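Local coordinates for dinoflagellate luciferase (Lingulodinium polyedrum, PDB 1VPR), which catalyses the oxidation of dinoflagellate luciferin, an open tetrapyrrole, by molecular oxygen with emission of blue light, here represented by the third of its three luciferase domains, at residues 235-240 with 249-254; 147-152 with 261-266; 215-220 with 229-234. One frame throughout, in Å; residues are numbered along the deposited sequence.

Contact 1 (235-240 with 249-254); sequences GHYFYE and LGVWVL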
ATOM      1  N   GLY A 235     -12.059   8.690  -4.458  1.00 14.31           N
ATOM      2  CA  GLY A 235     -13.314   8.643  -3.714  1.00 15.60           C
ATOM      3  C   GLY A 235     -14.003   7.287  -3.602  1.00 18.09           C
ATOM      4  O   GLY A 235     -15.075   7.190  -2.970  1.00 15.43           O
ATOM      5  N   HIS A 236     -13.403   6.241  -4.186  1.00 14.79           N
ATOM      6  CA  HIS A 236     -14.003   4.908  -4.145  1.00 13.64           C
ATOM      7  C   HIS A 236     -13.159   3.896  -3.391  1.00 13.03           C
ATOM      8  O   HIS A 236     -11.941   3.885  -3.497  1.00 13.87           O
ATOM      9  CB  HIS A 236     -14.276   4.423  -5.578  1.00 15.02           C
ATOM     10  CG  HIS A 236     -15.326   5.226  -6.290  1.00 16.47           C
ATOM     11  ND1 HIS A 236     -16.669   4.926  -6.212  1.00 16.64           N
ATOM     12  CD2 HIS A 236     -15.233   6.349  -7.049  1.00 16.25           C
ATOM     13  CE1 HIS A 236     -17.360   5.823  -6.899  1.00 17.42           C
ATOM     14  NE2 HIS A 236     -16.512   6.697  -7.416  1.00 16.06           N
ATOM     15  N   TYR A 237     -13.828   3.043  -2.623  1.00 10.98           N
ATOM     16  CA  TYR A 237     -13.164   2.037  -1.800  1.00 11.97           C
ATOM     17  C   TYR A 237     -12.493   0.909  -2.569  1.00 11.19           C
ATOM     18  O   TYR A 237     -12.848   0.587  -3.703  1.00 12.05           O
ATOM     19  CB  TYR A 237     -14.179   1.380  -0.841  1.00 11.96           C
ATOM     20  CG  TYR A 237     -14.243   1.984   0.545  1.00 14.70           C
ATOM     21  CD1 TYR A 237     -15.192   2.947   0.867  1.00 13.98           C
ATOM     22  CD2 TYR A 237     -13.360   1.578   1.531  1.00 13.00           C
ATOM     23  CE1 TYR A 237     -15.258   3.484   2.145  1.00 14.46           C
ATOM     24  CE2 TYR A 237     -13.411   2.106   2.801  1.00 15.88           C
ATOM     25  CZ  TYR A 237     -14.365   3.058   3.097  1.00 15.29           C
ATOM     26  OH  TYR A 237     -14.405   3.576   4.353  1.00 15.25           O
ATOM     27  N   PHE A 238     -11.491   0.322  -1.941  1.00 12.21           N
ATOM     28  CA  PHE A 238     -10.856  -0.844  -2.503  1.00 13.54           C
ATOM     29  C   PHE A 238     -10.370  -1.645  -1.321  1.00 12.58           C
ATOM     30  O   PHE A 238     -10.237  -1.142  -0.203  1.00 14.20           O
ATOM     31  CB  PHE A 238      -9.756  -0.512  -3.545  1.00 12.27           C
ATOM     32  CG  PHE A 238      -8.595   0.287  -3.019  1.00 13.39           C
ATOM     33  CD1 PHE A 238      -7.383  -0.333  -2.747  1.00 10.85           C
ATOM     34  CD2 PHE A 238      -8.696   1.666  -2.869  1.00 10.44           C
ATOM     35  CE1 PHE A 238      -6.270   0.418  -2.331  1.00 12.47           C
ATOM     36  CE2 PHE A 238      -7.607   2.419  -2.463  1.00 10.21           C
ATOM     37  CZ  PHE A 238      -6.381   1.790  -2.195  1.00 12.31           C
ATOM     38  N   TYR A 239     -10.133  -2.911  -1.567  1.00 14.82           N
ATOM     39  CA  TYR A 239      -9.742  -3.834  -0.529  1.00 12.71           C
ATOM     40  C   TYR A 239      -8.269  -4.230  -0.673  1.00 14.57           C
ATOM     41  O   TYR A 239      -7.827  -4.600  -1.763  1.00 13.94           O
ATOM     42  CB  TYR A 239     -10.645  -5.062  -0.654  1.00 14.56           C
ATOM     43  CG  TYR A 239     -10.182  -6.280   0.119  1.00 15.25           C
ATOM     44  CD1 TYR A 239      -9.842  -6.176   1.465  1.00 17.20           C
ATOM     45  CD2 TYR A 239     -10.094  -7.536  -0.499  1.00 15.15           C
ATOM     46  CE1 TYR A 239      -9.429  -7.289   2.200  1.00 17.34           C
ATOM     47  CE2 TYR A 239      -9.673  -8.659   0.221  1.00 17.28           C
ATOM     48  CZ  TYR A 239      -9.347  -8.520   1.578  1.00 16.98           C
ATOM     49  OH  TYR A 239      -8.983  -9.612   2.337  1.00 17.86           O
ATOM     50  N   GLU A 240      -7.521  -4.125   0.420  1.00 15.73           N
ATOM     51  CA  GLU A 240      -6.121  -4.513   0.415  1.00 15.10           C
ATOM     52  C   GLU A 240      -5.832  -5.701   1.333  1.00 16.20           C
ATOM     53  O   GLU A 240      -5.739  -5.538   2.548  1.00 16.80           O
ATOM     54  CB  GLU A 240      -5.227  -3.346   0.850  1.00 18.04           C
ATOM     55  CG  GLU A 240      -5.106  -2.223  -0.168  1.00 15.99           C
ATOM     56  CD  GLU A 240      -4.036  -2.504  -1.222  1.00 19.42           C
ATOM     57  OE1 GLU A 240      -3.783  -3.697  -1.542  1.00 18.21           O
ATOM     58  OE2 GLU A 240      -3.468  -1.519  -1.741  1.00 17.67           O
ATOM     59  N   LEU A 249      -9.615  -1.789   4.182  1.00 14.25           N
ATOM     60  CA  LEU A 249     -10.613  -1.257   3.260  1.00 15.67           C
ATOM     61  C   LEU A 249     -10.264   0.231   3.261  1.00 15.68           C
ATOM     62  O   LEU A 249     -10.373   0.903   4.288  1.00 14.36           O
ATOM     63  CB  LEU A 249     -12.040  -1.511   3.762  1.00 14.70           C
ATOM     64  CG  LEU A 249     -12.538  -2.926   3.481  1.00 15.77           C
ATOM     65  CD1 LEU A 249     -13.859  -3.138   4.176  1.00 17.71           C
ATOM     66  CD2 LEU A 249     -12.691  -3.150   1.994  1.00 13.67           C
ATOM     67  N   GLY A 250      -9.815   0.751   2.124  1.00 15.46           N
ATOM     68  CA  GLY A 250      -9.418   2.147   2.104  1.00 13.84           C
ATOM     69  C   GLY A 250      -9.838   2.877   0.860  1.00 12.97           C
ATOM     70  O   GLY A 250     -10.425   2.284  -0.038  1.00 10.90           O
ATOM     71  N   VAL A 251      -9.494   4.159   0.803  1.00 12.77           N
ATOM     72  CA  VAL A 251      -9.858   5.032  -0.290  1.00 11.32           C
ATOM     73  C   VAL A 251      -8.774   6.059  -0.529  1.00 14.31           C
ATOM     74  O   VAL A 251      -8.165   6.525   0.428  1.00 13.24           O
ATOM     75  CB  VAL A 251     -11.155   5.858   0.070  1.00 14.00           C
ATOM     76  CG1 VAL A 251     -11.363   6.956  -0.958  1.00 12.25           C
ATOM     77  CG2 VAL A 251     -12.387   4.953   0.136  1.00 10.44           C
ATOM     78  N   TRP A 252      -8.526   6.408  -1.794  1.00 11.03           N
ATOM     79  CA  TRP A 252      -7.592   7.476  -2.123  1.00 12.53           C
ATOM     80  C   TRP A 252      -8.473   8.519  -2.795  1.00 14.22           C
ATOM     81  O   TRP A 252      -9.363   8.180  -3.598  1.00 14.66           O
ATOM     82  CB  TRP A 252      -6.539   7.092  -3.186  1.00 13.37           C
ATOM     83  CG  TRP A 252      -5.360   6.359  -2.685  1.00 13.07           C
ATOM     84  CD1 TRP A 252      -4.999   5.091  -3.007  1.00 14.98           C
ATOM     85  CD2 TRP A 252      -4.349   6.856  -1.807  1.00 13.02           C
ATOM     86  NE1 TRP A 252      -3.825   4.760  -2.390  1.00 14.89           N
ATOM     87  CE2 TRP A 252      -3.401   5.830  -1.646  1.00 13.40           C
ATOM     88  CE3 TRP A 252      -4.159   8.072  -1.135  1.00 14.24           C
ATOM     89  CZ2 TRP A 252      -2.261   5.975  -0.847  1.00 13.89           C
ATOM     90  CZ3 TRP A 252      -3.037   8.221  -0.341  1.00 14.81           C
ATOM     91  CH2 TRP A 252      -2.097   7.175  -0.203  1.00 13.77           C
ATOM     92  N   VAL A 253      -8.244   9.777  -2.462  1.00 15.09           N
ATOM     93  CA  VAL A 253      -8.959  10.875  -3.103  1.00 15.49           C
ATOM     94  C   VAL A 253      -7.842  11.686  -3.773  1.00 13.51           C
ATOM     95  O   VAL A 253      -6.746  11.812  -3.225  1.00 13.93           O
ATOM     96  CB  VAL A 253      -9.700  11.772  -2.079  1.00 14.16           C
ATOM     97  CG1 VAL A 253     -10.490  12.885  -2.845  1.00 16.49           C
ATOM     98  CG2 VAL A 253     -10.681  10.893  -1.234  1.00 14.21           C
ATOM     99  N   LEU A 254      -8.113  12.217  -4.953  1.00 14.11           N
ATOM    100  CA  LEU A 254      -7.128  13.009  -5.696  1.00 14.65           C
ATOM    101  C   LEU A 254      -7.777  14.398  -5.864  1.00 15.53           C
ATOM    102  O   LEU A 254      -8.256  14.757  -6.929  1.00 15.55           O
ATOM    103  CB  LEU A 254      -6.869  12.350  -7.064  1.00 15.53           C
ATOM    104  CG  LEU A 254      -5.910  11.145  -7.176  1.00 18.48           C
ATOM    105  CD1 LEU A 254      -6.133  10.137  -6.062  1.00 15.99           C
ATOM    106  CD2 LEU A 254      -6.114  10.486  -8.529  1.00 14.95           C
TER
HETATM  107  O   HOH W   1      -9.667   5.134  -4.190  1.00 11.16           O
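Val251 turns CG2 anti to its carbonyl carbon, Tyr237 chi1 of -95° sets CG on the side of Val251, and the tyrosine ring lies with one face to that methyl; Phe238 has CG between its backbone N and carbonyl carbon. Val251 CG2 stands over the middle of the Tyr237 ring, 3.5 Å from Tyr237 CG, in a CH-pi contact 13° off the ring normal. With no side chain at Gly250, the Phe238 ring can lie across the backbone there, Phe238 CD2 being 3.4 Å from Gly250 O. It reaches on to Trp252, where Phe238 CZ is 3.7 Å from Trp252 CD1. The phenyl and the five-membered ring of the indole are tilted by only 21°, but are so far displaced that little of one faces the other. The strands form a beta hairpin at one end of the sheet of the calycin barrel, and Phe238 and Gly250 are a hydrogen-bonded pair of it: Phe238 N to Gly250 O is 2.9 Å and Gly250 N to Phe238 O 3.0 Å. Toward the start of the first strand, Gly235 N donates to Trp252 O (2.9 Å), and a water hydrogen-bonds to both His236 O and Trp252 N.

Contact 2 (147-152 with 261-266); sequences AGLPEP and IGFFWE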
ATOM      1  N   ALA A 147     -13.553  12.450   9.199  1.00 20.36           N
ATOM      2  CA  ALA A 147     -13.790  13.896   9.166  1.00 20.30           C
ATOM      3  C   ALA A 147     -12.603  14.624   8.537  1.00 20.01           C
ATOM      4  O   ALA A 147     -11.453  14.303   8.845  1.00 19.48           O
ATOM      5  CB  ALA A 147     -13.997  14.426  10.612  1.00 19.41           C
ATOM      6  N   GLY A 148     -12.875  15.604   7.673  1.00 19.75           N
ATOM      7  CA  GLY A 148     -11.786  16.355   7.051  1.00 18.78           C
ATOM      8  C   GLY A 148     -11.294  15.793   5.725  1.00 20.02           C
ATOM      9  O   GLY A 148     -10.407  16.370   5.095  1.00 18.17           O
ATOM     10  N   LEU A 149     -11.845  14.666   5.287  1.00 19.40           N
ATOM     11  CA  LEU A 149     -11.415  14.123   4.003  1.00 19.60           C
ATOM     12  C   LEU A 149     -12.047  14.954   2.894  1.00 20.45           C
ATOM     13  O   LEU A 149     -13.254  15.169   2.888  1.00 20.35           O
ATOM     14  CB  LEU A 149     -11.852  12.657   3.849  1.00 16.77           C
ATOM     15  CG  LEU A 149     -11.415  11.977   2.543  1.00 17.03           C
ATOM     16  CD1 LEU A 149      -9.908  11.767   2.557  1.00 15.88           C
ATOM     17  CD2 LEU A 149     -12.144  10.638   2.386  1.00 16.48           C
ATOM     18  N   PRO A 150     -11.238  15.444   1.942  1.00 20.39           N
ATOM     19  CA  PRO A 150     -11.836  16.233   0.867  1.00 21.02           C
ATOM     20  C   PRO A 150     -12.745  15.365   0.019  1.00 22.13           C
ATOM     21  O   PRO A 150     -12.546  14.153  -0.069  1.00 20.18           O
ATOM     22  CB  PRO A 150     -10.626  16.736   0.085  1.00 22.05           C
ATOM     23  CG  PRO A 150      -9.567  15.665   0.355  1.00 23.30           C
ATOM     24  CD  PRO A 150      -9.770  15.401   1.826  1.00 20.40           C
ATOM     25  N   GLU A 151     -13.755  15.982  -0.591  1.00 22.74           N
ATOM     26  CA  GLU A 151     -14.686  15.261  -1.447  1.00 24.60           C
ATOM     27  C   GLU A 151     -14.028  15.104  -2.801  1.00 24.75           C
ATOM     28  O   GLU A 151     -13.103  15.851  -3.141  1.00 24.64           O
ATOM     29  CB  GLU A 151     -16.011  16.020  -1.560  1.00 23.44           C
ATOM     30  CG  GLU A 151     -16.711  16.095  -0.213  1.00 28.15           C
ATOM     31  CD  GLU A 151     -18.034  16.841  -0.254  1.00 27.21           C
ATOM     32  OE1 GLU A 151     -18.278  17.575  -1.229  1.00 28.96           O
ATOM     33  OE2 GLU A 151     -18.821  16.692   0.702  1.00 27.13           O
ATOM     34  N   PRO A 152     -14.481  14.124  -3.590  1.00 24.78           N
ATOM     35  CA  PRO A 152     -13.867  13.926  -4.908  1.00 25.31           C
ATOM     36  C   PRO A 152     -14.468  14.837  -5.982  1.00 25.50           C
ATOM     37  O   PRO A 152     -15.476  15.499  -5.750  1.00 26.50           O
ATOM     38  CB  PRO A 152     -14.138  12.453  -5.180  1.00 25.27           C
ATOM     39  CG  PRO A 152     -15.522  12.273  -4.583  1.00 25.54           C
ATOM     40  CD  PRO A 152     -15.457  13.062  -3.283  1.00 24.15           C
ATOM     41  N   ILE A 261      -4.928  12.208  -0.965  1.00 13.84           N
ATOM     42  CA  ILE A 261      -5.268  12.142   0.464  1.00 13.86           C
ATOM     43  C   ILE A 261      -6.226  10.972   0.643  1.00 12.40           C
ATOM     44  O   ILE A 261      -7.202  10.825  -0.099  1.00 12.76           O
ATOM     45  CB  ILE A 261      -5.949  13.440   0.960  1.00 16.68           C
ATOM     46  CG1 ILE A 261      -4.996  14.618   0.774  1.00 17.46           C
ATOM     47  CG2 ILE A 261      -6.311  13.295   2.453  1.00 18.01           C
ATOM     48  CD1 ILE A 261      -5.605  15.963   1.138  1.00 23.23           C
ATOM     49  N   GLY A 262      -5.962  10.133   1.630  1.00 10.20           N
ATOM     50  CA  GLY A 262      -6.822   8.971   1.812  1.00 12.10           C
ATOM     51  C   GLY A 262      -6.777   8.409   3.208  1.00 10.78           C
ATOM     52  O   GLY A 262      -6.266   9.037   4.143  1.00 13.10           O
ATOM     53  N   PHE A 263      -7.310   7.219   3.367  1.00 12.52           N
ATOM     54  CA  PHE A 263      -7.316   6.591   4.677  1.00 12.96           C
ATOM     55  C   PHE A 263      -7.504   5.113   4.438  1.00 14.35           C
ATOM     56  O   PHE A 263      -7.990   4.716   3.369  1.00 13.24           O
ATOM     57  CB  PHE A 263      -8.494   7.102   5.511  1.00 13.07           C
ATOM     58  CG  PHE A 263      -9.817   6.772   4.925  1.00 14.10           C
ATOM     59  CD1 PHE A 263     -10.362   7.563   3.902  1.00 12.82           C
ATOM     60  CD2 PHE A 263     -10.517   5.646   5.355  1.00 13.94           C
ATOM     61  CE1 PHE A 263     -11.579   7.232   3.328  1.00 12.42           C
ATOM     62  CE2 PHE A 263     -11.743   5.305   4.774  1.00 13.50           C
ATOM     63  CZ  PHE A 263     -12.269   6.088   3.777  1.00 12.67           C
ATOM     64  N   PHE A 264      -7.128   4.302   5.427  1.00 14.23           N
ATOM     65  CA  PHE A 264      -7.289   2.858   5.334  1.00 14.53           C
ATOM     66  C   PHE A 264      -7.747   2.344   6.678  1.00 14.89           C
ATOM     67  O   PHE A 264      -7.113   2.620   7.681  1.00 13.69           O
ATOM     68  CB  PHE A 264      -5.974   2.150   4.975  1.00 13.39           C
ATOM     69  CG  PHE A 264      -5.515   2.405   3.581  1.00 15.74           C
ATOM     70  CD1 PHE A 264      -4.791   3.541   3.275  1.00 16.16           C
ATOM     71  CD2 PHE A 264      -5.898   1.554   2.551  1.00 15.81           C
ATOM     72  CE1 PHE A 264      -4.463   3.842   1.958  1.00 16.97           C
ATOM     73  CE2 PHE A 264      -5.571   1.844   1.236  1.00 15.90           C
ATOM     74  CZ  PHE A 264      -4.857   2.990   0.936  1.00 17.25           C
ATOM     75  N   TRP A 265      -8.845   1.598   6.677  1.00 14.10           N
ATOM     76  CA  TRP A 265      -9.376   0.996   7.889  1.00 16.15           C
ATOM     77  C   TRP A 265      -8.728  -0.362   8.042  1.00 15.75           C
ATOM     78  O   TRP A 265      -8.902  -1.223   7.184  1.00 16.51           O
ATOM     79  CB  TRP A 265     -10.884   0.788   7.787  1.00 15.31           C
ATOM     80  CG  TRP A 265     -11.695   2.004   8.091  1.00 17.15           C
ATOM     81  CD1 TRP A 265     -12.314   2.821   7.196  1.00 14.56           C
ATOM     82  CD2 TRP A 265     -11.985   2.536   9.395  1.00 17.22           C
ATOM     83  NE1 TRP A 265     -12.974   3.842   7.855  1.00 16.95           N
ATOM     84  CE2 TRP A 265     -12.791   3.686   9.206  1.00 17.91           C
ATOM     85  CE3 TRP A 265     -11.647   2.155  10.699  1.00 19.03           C
ATOM     86  CZ2 TRP A 265     -13.266   4.455  10.277  1.00 15.44           C
ATOM     87  CZ3 TRP A 265     -12.123   2.931  11.773  1.00 19.06           C
ATOM     88  CH2 TRP A 265     -12.920   4.058  11.547  1.00 18.41           C
ATOM     89  N   GLU A 266      -7.982  -0.547   9.126  1.00 15.06           N
ATOM     90  CA  GLU A 266      -7.322  -1.825   9.411  1.00 15.76           C
ATOM     91  C   GLU A 266      -8.373  -2.560  10.243  1.00 17.55           C
ATOM     92  O   GLU A 266      -8.541  -2.296  11.445  1.00 18.80           O
ATOM     93  CB  GLU A 266      -6.047  -1.571  10.217  1.00 14.82           C
ATOM     94  CG  GLU A 266      -5.240  -2.811  10.584  1.00 16.46           C
ATOM     95  CD  GLU A 266      -4.003  -2.446  11.391  1.00 17.18           C
ATOM     96  OE1 GLU A 266      -4.181  -2.014  12.555  1.00 16.04           O
ATOM     97  OE2 GLU A 266      -2.867  -2.568  10.854  1.00 14.78           O
TER
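Leu149 and Pro150 belong to an irregular, extended piece of chain that passes strand 261-266 at side-chain distance, the nearest alpha carbons, Leu149 CA and Gly262 CA, being 7.2 Å apart. That spacing is too wide for pairing as strands, and the backbones exchange no hydrogen bonds. Leu149 fills the interval. Its CG is anti to the backbone N (chi1 -178°), and the two methyls beyond it part: CD1 lies 3.9 Å from Ile261 CG2 and 4.2 Å from Gly262 CA, while CD2 comes to 3.6 Å from Phe263 CE1. The leucine slides past Ile261 in the opposite direction but meets Phe263 at about a right angle. Forked leucine thus suits a place between two residues that point to the same side of a strand. Pro150 extends the patch, its CG 4.0 Å from Ile261 CD1. Phe108 of helix 107-111 touches both Leu149 and Ile261, so loop, helix and barrel strand share one apolar layer. Proline also brings no N-H that would need an acceptor. With carbon alone meeting carbon between the side chains, cohesion here rests on shape and the exclusion of water, and directional bonds come from outside, as from the Tyr339 hydroxyl to Pro150 O.

Contact 3 (215-220 with 229-234); sequences VCTVDA and KRTWKS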
ATOM      1  N   VAL A 215      -8.125   8.045 -12.054  1.00 13.44           N
ATOM      2  CA  VAL A 215      -8.086   6.571 -11.996  1.00 14.21           C
ATOM      3  C   VAL A 215      -6.635   6.136 -12.110  1.00 13.44           C
ATOM      4  O   VAL A 215      -5.895   6.613 -12.976  1.00 13.46           O
ATOM      5  CB  VAL A 215      -8.912   5.936 -13.141  1.00 15.50           C
ATOM      6  CG1 VAL A 215      -8.655   4.427 -13.216  1.00 16.07           C
ATOM      7  CG2 VAL A 215     -10.398   6.197 -12.899  1.00 14.23           C
ATOM      8  N   CYS A 216      -6.205   5.256 -11.210  1.00 12.89           N
ATOM      9  CA  CYS A 216      -4.833   4.766 -11.229  1.00 11.27           C
ATOM     10  C   CYS A 216      -4.742   3.267 -11.028  1.00 10.92           C
ATOM     11  O   CYS A 216      -5.586   2.683 -10.357  1.00 14.68           O
ATOM     12  CB  CYS A 216      -4.026   5.352 -10.079  1.00 14.88           C
ATOM     13  SG  CYS A 216      -3.680   7.101 -10.116  1.00 16.74           S
ATOM     14  N   THR A 217      -3.698   2.662 -11.580  1.00 11.51           N
ATOM     15  CA  THR A 217      -3.398   1.250 -11.333  1.00 10.93           C
ATOM     16  C   THR A 217      -2.040   1.337 -10.634  1.00 10.54           C
ATOM     17  O   THR A 217      -1.138   2.044 -11.093  1.00 11.71           O
ATOM     18  CB  THR A 217      -3.262   0.445 -12.598  1.00 12.67           C
ATOM     19  OG1 THR A 217      -4.558   0.294 -13.186  1.00 11.26           O
ATOM     20  CG2 THR A 217      -2.682  -0.955 -12.275  1.00 12.15           C
ATOM     21  N   VAL A 218      -1.891   0.647  -9.508  1.00 12.31           N
ATOM     22  CA  VAL A 218      -0.665   0.711  -8.736  1.00 11.32           C
ATOM     23  C   VAL A 218      -0.069  -0.671  -8.457  1.00 12.81           C
ATOM     24  O   VAL A 218      -0.760  -1.574  -7.983  1.00 10.73           O
ATOM     25  CB  VAL A 218      -0.909   1.433  -7.360  1.00 12.67           C
ATOM     26  CG1 VAL A 218       0.382   1.491  -6.534  1.00 10.28           C
ATOM     27  CG2 VAL A 218      -1.441   2.839  -7.595  1.00 12.51           C
ATOM     28  N   ASP A 219       1.204  -0.827  -8.789  1.00 12.14           N
ATOM     29  CA  ASP A 219       1.928  -2.062  -8.523  1.00 13.14           C
ATOM     30  C   ASP A 219       2.701  -1.719  -7.261  1.00 13.57           C
ATOM     31  O   ASP A 219       3.442  -0.720  -7.228  1.00 12.39           O
ATOM     32  CB  ASP A 219       2.878  -2.393  -9.682  1.00 15.49           C
ATOM     33  CG  ASP A 219       2.121  -2.624 -10.981  1.00 20.69           C
ATOM     34  OD1 ASP A 219       1.571  -3.718 -11.163  1.00 23.45           O
ATOM     35  OD2 ASP A 219       2.026  -1.703 -11.819  1.00 26.35           O
ATOM     36  N   ALA A 220       2.496  -2.528  -6.222  1.00 14.16           N
ATOM     37  CA  ALA A 220       3.134  -2.354  -4.915  1.00 15.06           C
ATOM     38  C   ALA A 220       3.834  -3.651  -4.518  1.00 15.60           C
ATOM     39  O   ALA A 220       3.586  -4.695  -5.107  1.00 12.47           O
ATOM     40  CB  ALA A 220       2.094  -1.997  -3.867  1.00 16.21           C
ATOM     41  N   LYS A 229      -1.103  -5.966  -7.992  1.00 13.29           N
ATOM     42  CA  LYS A 229      -1.654  -4.827  -8.726  1.00 16.88           C
ATOM     43  C   LYS A 229      -3.081  -4.490  -8.332  1.00 16.91           C
ATOM     44  O   LYS A 229      -3.924  -5.399  -8.228  1.00 16.77           O
ATOM     45  CB  LYS A 229      -1.669  -5.156 -10.222  1.00 15.55           C
ATOM     46  CG  LYS A 229      -0.323  -5.581 -10.779  1.00 20.05           C
ATOM     47  CD  LYS A 229      -0.398  -6.072 -12.232  1.00 18.37           C
ATOM     48  CE  LYS A 229      -0.881  -4.985 -13.157  1.00 18.17           C
ATOM     49  NZ  LYS A 229       0.217  -4.036 -13.452  1.00 17.20           N
ATOM     50  N   ARG A 230      -3.370  -3.201  -8.150  1.00 17.25           N
ATOM     51  CA  ARG A 230      -4.734  -2.777  -7.819  1.00 16.08           C
ATOM     52  C   ARG A 230      -5.060  -1.522  -8.623  1.00 16.02           C
ATOM     53  O   ARG A 230      -4.176  -0.737  -8.977  1.00 14.05           O
ATOM     54  CB  ARG A 230      -4.914  -2.475  -6.311  1.00 15.98           C
ATOM     55  CG  ARG A 230      -4.378  -1.114  -5.829  1.00 14.92           C
ATOM     56  CD  ARG A 230      -2.899  -1.157  -5.518  1.00 14.71           C
ATOM     57  NE  ARG A 230      -2.628  -2.129  -4.452  1.00 17.39           N
ATOM     58  CZ  ARG A 230      -1.768  -3.145  -4.568  1.00 18.23           C
ATOM     59  NH1 ARG A 230      -1.103  -3.322  -5.698  1.00 16.86           N
ATOM     60  NH2 ARG A 230      -1.562  -3.982  -3.554  1.00 15.91           N
ATOM     61  N   THR A 231      -6.331  -1.369  -8.953  1.00 15.66           N
ATOM     62  CA  THR A 231      -6.797  -0.194  -9.688  1.00 17.03           C
ATOM     63  C   THR A 231      -7.905   0.423  -8.837  1.00 15.97           C
ATOM     64  O   THR A 231      -8.766  -0.290  -8.311  1.00 16.13           O
ATOM     65  CB  THR A 231      -7.399  -0.573 -11.065  1.00 17.79           C
ATOM     66  OG1 THR A 231      -6.370  -1.095 -11.917  1.00 20.52           O
ATOM     67  CG2 THR A 231      -7.994   0.643 -11.743  1.00 17.51           C
ATOM     68  N   TRP A 232      -7.894   1.743  -8.706  1.00 14.13           N
ATOM     69  CA  TRP A 232      -8.925   2.403  -7.922  1.00 15.08           C
ATOM     70  C   TRP A 232      -9.274   3.758  -8.517  1.00 15.34           C
ATOM     71  O   TRP A 232      -8.618   4.230  -9.443  1.00 14.10           O
ATOM     72  CB  TRP A 232      -8.476   2.552  -6.446  1.00 14.10           C
ATOM     73  CG  TRP A 232      -7.054   2.970  -6.228  1.00 13.48           C
ATOM     74  CD1 TRP A 232      -6.021   2.173  -5.786  1.00 15.40           C
ATOM     75  CD2 TRP A 232      -6.474   4.263  -6.483  1.00 15.19           C
ATOM     76  NE1 TRP A 232      -4.846   2.882  -5.761  1.00 15.75           N
ATOM     77  CE2 TRP A 232      -5.088   4.164  -6.186  1.00 15.91           C
ATOM     78  CE3 TRP A 232      -6.985   5.489  -6.935  1.00 14.99           C
ATOM     79  CZ2 TRP A 232      -4.208   5.245  -6.331  1.00 18.74           C
ATOM     80  CZ3 TRP A 232      -6.103   6.569  -7.081  1.00 14.83           C
ATOM     81  CH2 TRP A 232      -4.734   6.437  -6.782  1.00 16.74           C
ATOM     82  N   LYS A 233     -10.329   4.380  -8.002  1.00 14.77           N
ATOM     83  CA  LYS A 233     -10.724   5.695  -8.491  1.00 14.33           C
ATOM     84  C   LYS A 233     -10.928   6.629  -7.293  1.00 13.08           C
ATOM     85  O   LYS A 233     -11.430   6.213  -6.233  1.00 12.45           O
ATOM     86  CB  LYS A 233     -12.014   5.606  -9.330  1.00 13.26           C
ATOM     87  CG  LYS A 233     -12.534   6.983  -9.816  1.00 14.41           C
ATOM     88  CD  LYS A 233     -13.771   6.836 -10.732  1.00 14.94           C
ATOM     89  CE  LYS A 233     -14.249   8.207 -11.196  1.00 13.80           C
ATOM     90  NZ  LYS A 233     -15.127   8.119 -12.393  1.00 13.67           N
ATOM     91  N   SER A 234     -10.518   7.880  -7.471  1.00 13.98           N
ATOM     92  CA  SER A 234     -10.656   8.907  -6.440  1.00 13.28           C
ATOM     93  C   SER A 234     -12.034   8.812  -5.783  1.00 12.91           C
ATOM     94  O   SER A 234     -13.049   8.823  -6.466  1.00 15.34           O
ATOM     95  CB  SER A 234     -10.484  10.281  -7.094  1.00 15.72           C
ATOM     96  OG  SER A 234     -10.569  11.333  -6.157  1.00 16.19           O
TER
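Cys216 sits over one face of the Trp232 indole, its CB 3.5 Å from Trp232 CH2 and displaced toward the rim of the ring system, while SG views the six-membered ring obliquely. Trp232 has CG between its backbone N and carbonyl carbon (chi1 42°), the crowded position, and the ring swings from there toward the neighbouring strand. Small cysteine lets CB come close over the face, while the branched Val218 offers CG2 obliquely, 3.9 Å from Trp232 CZ2. On the same side of the sheet as these three, Arg230 bends at chi2 and chi3, and its guanidinium turns back to Val218 O. NH1 donates to that oxygen at 2.9 Å, with the acceptor close to the guanidinium plane, and Arg230 N donates to it at 3.1 Å from the other face of the carbonyl. Ala220 CB lies over one guanidinium face, toward its rim. Beyond the hairpin, Glu240 salt-bridges NE and Arg227 O accepts from NH2. An alanine in place of Arg230 would probably leave the Glu240 carboxylate without this charged mate and Val218 O with only the backbone N-H of the two donors described. On the reverse face, Thr217 OG1 and Thr231 OG1 share a hydrogen bond, though the latter atom is less surely placed. Strands 215-219 and 229-233 form an antiparallel hairpin of the calycin barrel, with Cys216 pairing Trp232 and Val218 pairing Arg230. One positive group thus serves a peptide oxygen, a loop carbonyl and a carboxylate, and the buried guanidinium and carboxylate probably compensate each other's charge.

How the contacts relate
Along the chain, contact 3 closes before contact 1 opens, and both lie inside the long loop that contact 2 closes. The centres of contacts 1 and 2 are about 8 Å apart, those of 1 and 3 about 9 Å, and those of 2 and 3 about 16 Å, so contact 1 stands between its companions. Contacts 1 and 3 are hairpins at the two ends of the ten-stranded antiparallel sheet, 229-233 and 237-241 being its outermost strands. Trp252 CD1 packs 3.3 Å from Trp232 CE2, so the two hairpins bring the sheet's ends together into the barrel of the catalytic domain. Strands 247-253 and 259-266 are neighbours, joining contact 1 to contact 2, where a loop covers the sheet.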